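Side-chain contacts in lactoylglutathione lyase (Pseudomonas aeruginosa, PDB 4MTS), which belongs to the glyoxalase/bleomycin resistance/dioxygenase superfamily and is a metal-binding protein whose two subunits share the nickel site: residues E14-F19 / L55-N60; V84-A89 / V121-K126. All coordinates share one frame; numbering follows the deposited sequence.

Contact 1 of 2, residues E14-F19 / L55-N60; sequences EAALEF and LELTHN
Leu57 meets Ala16 and Leu17 through a single methyl, CD1, where helix 13-23 lies on one face of the four-stranded sheet in a βαβββ module of the glyoxalase fold. The methyl faces two partners on successive residues of the helix: CB of Ala16 at 4.0 Å and CD2 of Leu17 at 4.1 Å. Ala16 turns its CB toward the strand, whereas Leu17 brings in only the end of its side chain, and the two leucine side chains lie roughly antiparallel. Both leucines have CG anti to their own carbonyl carbon; in Leu57, with chi1 -57° and an extended second torsion, this carries CD1 out from the strand to the helix.

Further out, Leu13 and Tyr20 of the same helix also touch Leu57, and Leu17 reaches Val44 of strand 39-45. Strand 54-60 itself is held between strands 2-9 and 39-45 by backbone hydrogen bonds. Because side chains alternate along a strand, Glu56 points to the other face, where it is part of a zinc site with His5 and packs on His74 of the second subunit. On the helix, the carbonyl O of Leu17 accepts a hydrogen bond from Thr21 OG1.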
loop_
_atom_site.group_PDB
_atom_site.type_symbol
_atom_site.label_atom_id
_atom_site.label_comp_id
_atom_site.label_asym_id
_atom_site.label_seq_id
_atom_site.Cartn_x
_atom_site.Cartn_y
_atom_site.Cartn_z
ATOM N N GLU A 14 16.453 -7.890 6.168
ATOM C CA GLU A 14 16.812 -7.556 7.557
ATOM C C GLU A 14 16.914 -6.070 7.744
ATOM O O GLU A 14 16.412 -5.588 8.744
ATOM C CB GLU A 14 18.092 -8.252 8.043
ATOM C CG GLU A 14 17.870 -9.722 8.345
ATOM C CD GLU A 14 17.352 -10.499 7.159
ATOM O OE1 GLU A 14 18.005 -10.444 6.088
ATOM O OE2 GLU A 14 16.215 -11.020 7.254
ATOM N N ALA A 15 17.478 -5.331 6.771
ATOM C CA ALA A 15 17.579 -3.855 6.860
ATOM C C ALA A 15 16.161 -3.244 6.871
ATOM O O ALA A 15 15.863 -2.339 7.686
ATOM C CB ALA A 15 18.363 -3.307 5.668
ATOM N N ALA A 16 15.279 -3.772 6.004
ATOM C CA ALA A 16 13.883 -3.333 5.937
ATOM C C ALA A 16 13.170 -3.547 7.272
ATOM O O ALA A 16 12.609 -2.606 7.820
ATOM C CB ALA A 16 13.151 -4.064 4.805
ATOM N N LEU A 17 13.199 -4.790 7.820
ATOM C CA LEU A 17 12.563 -5.109 9.097
ATOM C C LEU A 17 13.084 -4.229 10.241
ATOM O O LEU A 17 12.308 -3.811 11.097
ATOM C CB LEU A 17 12.766 -6.615 9.438
ATOM C CG LEU A 17 11.935 -7.581 8.551
ATOM C CD1 LEU A 17 12.260 -9.043 8.871
ATOM C CD2 LEU A 17 10.433 -7.375 8.722
ATOM N N GLU A 18 14.376 -3.930 10.236
ATOM C CA GLU A 18 14.950 -3.082 11.287
ATOM C C GLU A 18 14.278 -1.703 11.240
ATOM O O GLU A 18 13.914 -1.184 12.278
ATOM C CB GLU A 18 16.458 -2.931 11.083
ATOM C CG GLU A 18 17.234 -4.221 11.313
ATOM C CD GLU A 18 16.908 -4.890 12.635
ATOM O OE1 GLU A 18 17.127 -4.254 13.689
ATOM O OE2 GLU A 18 16.338 -6.003 12.613
ATOM N N PHE A 19 14.090 -1.146 10.045
ATOM C CA PHE A 19 13.401 0.154 9.920
ATOM C C PHE A 19 11.977 0.068 10.440
ATOM O O PHE A 19 11.585 0.892 11.261
ATOM C CB PHE A 19 13.413 0.628 8.463
ATOM C CG PHE A 19 12.585 1.869 8.208
ATOM C CD1 PHE A 19 13.108 3.139 8.452
ATOM C CD2 PHE A 19 11.297 1.772 7.696
ATOM C CE1 PHE A 19 12.337 4.290 8.222
ATOM C CE2 PHE A 19 10.524 2.923 7.476
ATOM C CZ PHE A 19 11.046 4.173 7.738
ATOM N N LEU A 55 1.562 -4.501 6.170
ATOM C CA LEU A 55 2.541 -4.251 5.130
ATOM C C LEU A 55 3.290 -5.558 4.866
ATOM O O LEU A 55 3.843 -6.159 5.793
ATOM C CB LEU A 55 3.549 -3.152 5.560
ATOM C CG LEU A 55 4.732 -2.958 4.582
ATOM C CD1 LEU A 55 4.238 -2.479 3.166
ATOM C CD2 LEU A 55 5.731 -1.965 5.159
ATOM N N GLU A 56 3.303 -6.009 3.606
ATOM C CA GLU A 56 4.029 -7.228 3.260
ATOM C C GLU A 56 5.325 -6.819 2.582
ATOM O O GLU A 56 5.295 -6.101 1.587
ATOM C CB GLU A 56 3.208 -8.081 2.286
ATOM C CG GLU A 56 3.955 -9.377 1.976
ATOM C CD GLU A 56 3.300 -10.248 0.939
ATOM O OE1 GLU A 56 2.314 -9.795 0.311
ATOM O OE2 GLU A 56 3.740 -11.411 0.798
ATOM N N LEU A 57 6.454 -7.360 3.048
ATOM C CA LEU A 57 7.761 -7.118 2.448
ATOM C C LEU A 57 8.230 -8.430 1.826
ATOM O O LEU A 57 8.150 -9.469 2.480
ATOM C CB LEU A 57 8.758 -6.661 3.526
ATOM C CG LEU A 57 8.379 -5.410 4.328
ATOM C CD1 LEU A 57 9.405 -5.174 5.461
ATOM C CD2 LEU A 57 8.286 -4.158 3.409
ATOM N N THR A 58 8.681 -8.379 0.569
ATOM C CA THR A 58 9.141 -9.559 -0.176
ATOM C C THR A 58 10.612 -9.391 -0.548
ATOM O O THR A 58 11.022 -8.305 -0.968
ATOM C CB THR A 58 8.298 -9.789 -1.455
ATOM O OG1 THR A 58 6.914 -9.860 -1.125
ATOM C CG2 THR A 58 8.696 -11.057 -2.197
ATOM N N HIS A 59 11.395 -10.457 -0.404
ATOM C CA HIS A 59 12.797 -10.412 -0.776
ATOM C C HIS A 59 13.102 -11.666 -1.569
ATOM O O HIS A 59 12.922 -12.761 -1.054
ATOM C CB HIS A 59 13.693 -10.308 0.491
ATOM C CG HIS A 59 15.142 -10.451 0.187
ATOM N ND1 HIS A 59 15.890 -11.479 0.741
ATOM C CD2 HIS A 59 15.925 -9.751 -0.669
ATOM C CE1 HIS A 59 17.113 -11.340 0.252
ATOM N NE2 HIS A 59 17.184 -10.340 -0.616
ATOM N N ASN A 60 13.517 -11.502 -2.834
ATOM C CA ASN A 60 13.912 -12.594 -3.724
ATOM C C ASN A 60 15.400 -12.755 -3.437
ATOM O O ASN A 60 16.152 -11.771 -3.525
ATOM C CB ASN A 60 13.640 -12.181 -5.190
ATOM C CG ASN A 60 12.161 -12.044 -5.483
ATOM O OD1 ASN A 60 11.411 -13.035 -5.472
ATOM N ND2 ASN A 60 11.696 -10.804 -5.720
#

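Contact 2 of 2, residues V84-A89 / V121-K126; sequences VTCARA and VELIQK. With NI (nickel (II) ion), chain E.
A small apolar contact between helix and strand joins helix 82-91 to strand 120-125 in the sheet of the chain's second half, and a single leucine carries the strand's share of it. Leu123 directs its side chain toward the helix, and its CD1 comes to 3.7 Å from CG2 and 3.9 Å from CB of Thr85, the two side chains crossing at a slant. The first torsion of Thr85, chi1 -51°, divides its branches between two tasks: CG2, anti to the backbone N, is the methyl that meets Leu123, while OG1 lies beside that N and hydrogen-bonds to the carbonyl O of Asp81, one turn earlier. A polar residue thus offers an apolar surface to the sheet. Cys86, the next residue, adds a looser touch, its SG lying 4.3 Å from Leu123 CD1; this buried thiol also packs on Ala111 and Val96 of the sheet. Leu24 and Leu113 lie against Leu123 as well.

The neighbouring Glu122 faces the other way. Its CG is anti to the backbone N (chi1 -179°) and the chain is extended, which carries OE1 to 2.1 Å from the nickel ion. OE2 stays 3.4 Å from the nickel, so the carboxylate binds through one oxygen; OE2 hydrogen-bonds instead to a glycerol, probably from the crystallisation liquor. His74 of the same chain and His5 and Glu56 of the second subunit also bind the nickel. Helix packing on one face and metal ligands on the other, with the site completed across the dimer, are typical of the metal-binding glyoxalase fold.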
loop_
_atom_site.group_PDB
_atom_site.type_symbol
_atom_site.label_atom_id
_atom_site.label_comp_id
_atom_site.label_asym_id
_atom_site.label_seq_id
_atom_site.Cartn_x
_atom_site.Cartn_y
_atom_site.Cartn_z
ATOM N N VAL A 84 8.218 13.849 17.098
ATOM C CA VAL A 84 8.836 12.804 17.936
ATOM C C VAL A 84 9.222 11.575 17.068
ATOM O O VAL A 84 10.347 11.081 17.163
ATOM C CB VAL A 84 7.943 12.443 19.142
ATOM C CG1 VAL A 84 8.409 11.151 19.812
ATOM C CG2 VAL A 84 7.909 13.593 20.156
ATOM N N THR A 85 8.307 11.116 16.208
ATOM C CA THR A 85 8.622 9.992 15.307
ATOM C C THR A 85 9.792 10.344 14.362
ATOM O O THR A 85 10.669 9.506 14.162
ATOM C CB THR A 85 7.360 9.474 14.629
ATOM O OG1 THR A 85 6.407 9.250 15.653
ATOM C CG2 THR A 85 7.582 8.148 13.873
ATOM N N CYS A 86 9.839 11.598 13.822
ATOM C CA CYS A 86 10.937 12.047 12.962
ATOM C C CYS A 86 12.264 12.007 13.684
ATOM O O CYS A 86 13.261 11.578 13.110
ATOM C CB CYS A 86 10.666 13.452 12.432
ATOM S SG CYS A 86 9.391 13.515 11.155
ATOM N N ALA A 87 12.292 12.559 14.906
ATOM C CA ALA A 87 13.491 12.654 15.739
ATOM C C ALA A 87 14.027 11.236 16.061
ATOM O O ALA A 87 15.242 11.038 16.058
ATOM C CB ALA A 87 13.161 13.415 17.022
ATOM N N ARG A 88 13.112 10.256 16.263
ATOM C CA ARG A 88 13.452 8.839 16.516
ATOM C C ARG A 88 14.125 8.263 15.252
ATOM O O ARG A 88 15.218 7.697 15.345
ATOM C CB ARG A 88 12.207 8.041 16.925
ATOM C CG ARG A 88 12.481 6.582 17.315
ATOM C CD ARG A 88 11.200 5.825 17.616
ATOM N NE ARG A 88 11.429 4.384 17.755
ATOM C CZ ARG A 88 11.251 3.691 18.877
ATOM N NH1 ARG A 88 10.828 4.296 19.982
ATOM N NH2 ARG A 88 11.489 2.385 18.903
ATOM N N ALA A 89 13.502 8.452 14.066
ATOM C CA ALA A 89 14.080 8.002 12.788
ATOM C C ALA A 89 15.459 8.596 12.581
ATOM O O ALA A 89 16.396 7.868 12.264
ATOM C CB ALA A 89 13.175 8.403 11.624
ATOM N N VAL A 121 7.230 6.908 3.436
ATOM C CA VAL A 121 6.302 6.676 4.536
ATOM C C VAL A 121 5.780 8.029 4.976
ATOM O O VAL A 121 6.552 8.911 5.360
ATOM C CB VAL A 121 6.941 5.875 5.712
ATOM C CG1 VAL A 121 5.951 5.727 6.856
ATOM C CG2 VAL A 121 7.440 4.509 5.243
ATOM N N GLU A 122 4.471 8.199 4.879
ATOM C CA GLU A 122 3.814 9.441 5.275
ATOM C C GLU A 122 3.349 9.307 6.711
ATOM O O GLU A 122 2.597 8.381 7.058
ATOM C CB GLU A 122 2.617 9.678 4.334
ATOM C CG GLU A 122 1.827 10.963 4.604
ATOM C CD GLU A 122 0.783 11.212 3.537
ATOM O OE1 GLU A 122 -0.108 10.353 3.375
ATOM O OE2 GLU A 122 0.920 12.205 2.785
ATOM N N LEU A 123 3.776 10.236 7.551
ATOM C CA LEU A 123 3.315 10.259 8.950
ATOM C C LEU A 123 2.245 11.326 9.099
ATOM O O LEU A 123 2.462 12.462 8.690
ATOM C CB LEU A 123 4.486 10.556 9.904
ATOM C CG LEU A 123 5.731 9.704 9.770
ATOM C CD1 LEU A 123 6.792 10.137 10.809
ATOM C CD2 LEU A 123 5.413 8.203 9.884
ATOM N N ILE A 124 1.096 10.967 9.655
ATOM C CA ILE A 124 -0.014 11.911 9.841
ATOM C C ILE A 124 -0.351 11.951 11.311
ATOM O O ILE A 124 -0.726 10.934 11.891
ATOM C CB ILE A 124 -1.241 11.581 8.952
ATOM C CG1 ILE A 124 -0.813 11.471 7.472
ATOM C CG2 ILE A 124 -2.348 12.675 9.154
ATOM C CD1 ILE A 124 -1.966 11.116 6.438
ATOM N N GLN A 125 -0.157 13.107 11.940
ATOM C CA GLN A 125 -0.417 13.247 13.373
ATOM C C GLN A 125 -1.891 13.090 13.726
ATOM O O GLN A 125 -2.738 13.748 13.124
ATOM C CB GLN A 125 0.119 14.601 13.871
ATOM C CG GLN A 125 0.075 14.738 15.396
ATOM C CD GLN A 125 1.058 15.795 15.785
ATOM O OE1 GLN A 125 2.233 15.738 15.411
ATOM N NE2 GLN A 125 0.580 16.814 16.473
ATOM N N LYS A 126 -2.189 12.244 14.727
ATOM C CA LYS A 126 -3.541 11.952 15.223
ATOM C C LYS A 126 -4.296 13.219 15.590
ATOM O O LYS A 126 -3.720 14.139 16.184
ATOM C CB LYS A 126 -3.486 10.979 16.410
ATOM C CG LYS A 126 -4.764 10.158 16.582
ATOM C CD LYS A 126 -4.620 9.108 17.675
ATOM C CE LYS A 126 -5.963 8.652 18.193
ATOM N NZ LYS A 126 -5.825 7.610 19.246
HETATM NI NI NI E . -1.330 9.898 1.705
#

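How the contacts relate
From the N terminus, the chain runs through strand 2-9 into helix 13-23, and contact 1 closes when strand 54-60 packs on that helix, enclosing strands 27-34 and 39-45. Contact 2 opens only afterwards: it joins helix 82-91 to strand 120-125 around the strands between them. The two loops therefore follow in series, neither nested nor crossed, and each ties one helix to its own sheet, on opposite sides of the chain's centre. Their centres are about 19 Å apart, yet the segments meet where Phe19 CE2 lies 4.1 Å from Val121 CG2, linking the first helix to the last strand. Both contacts also touch the second subunit.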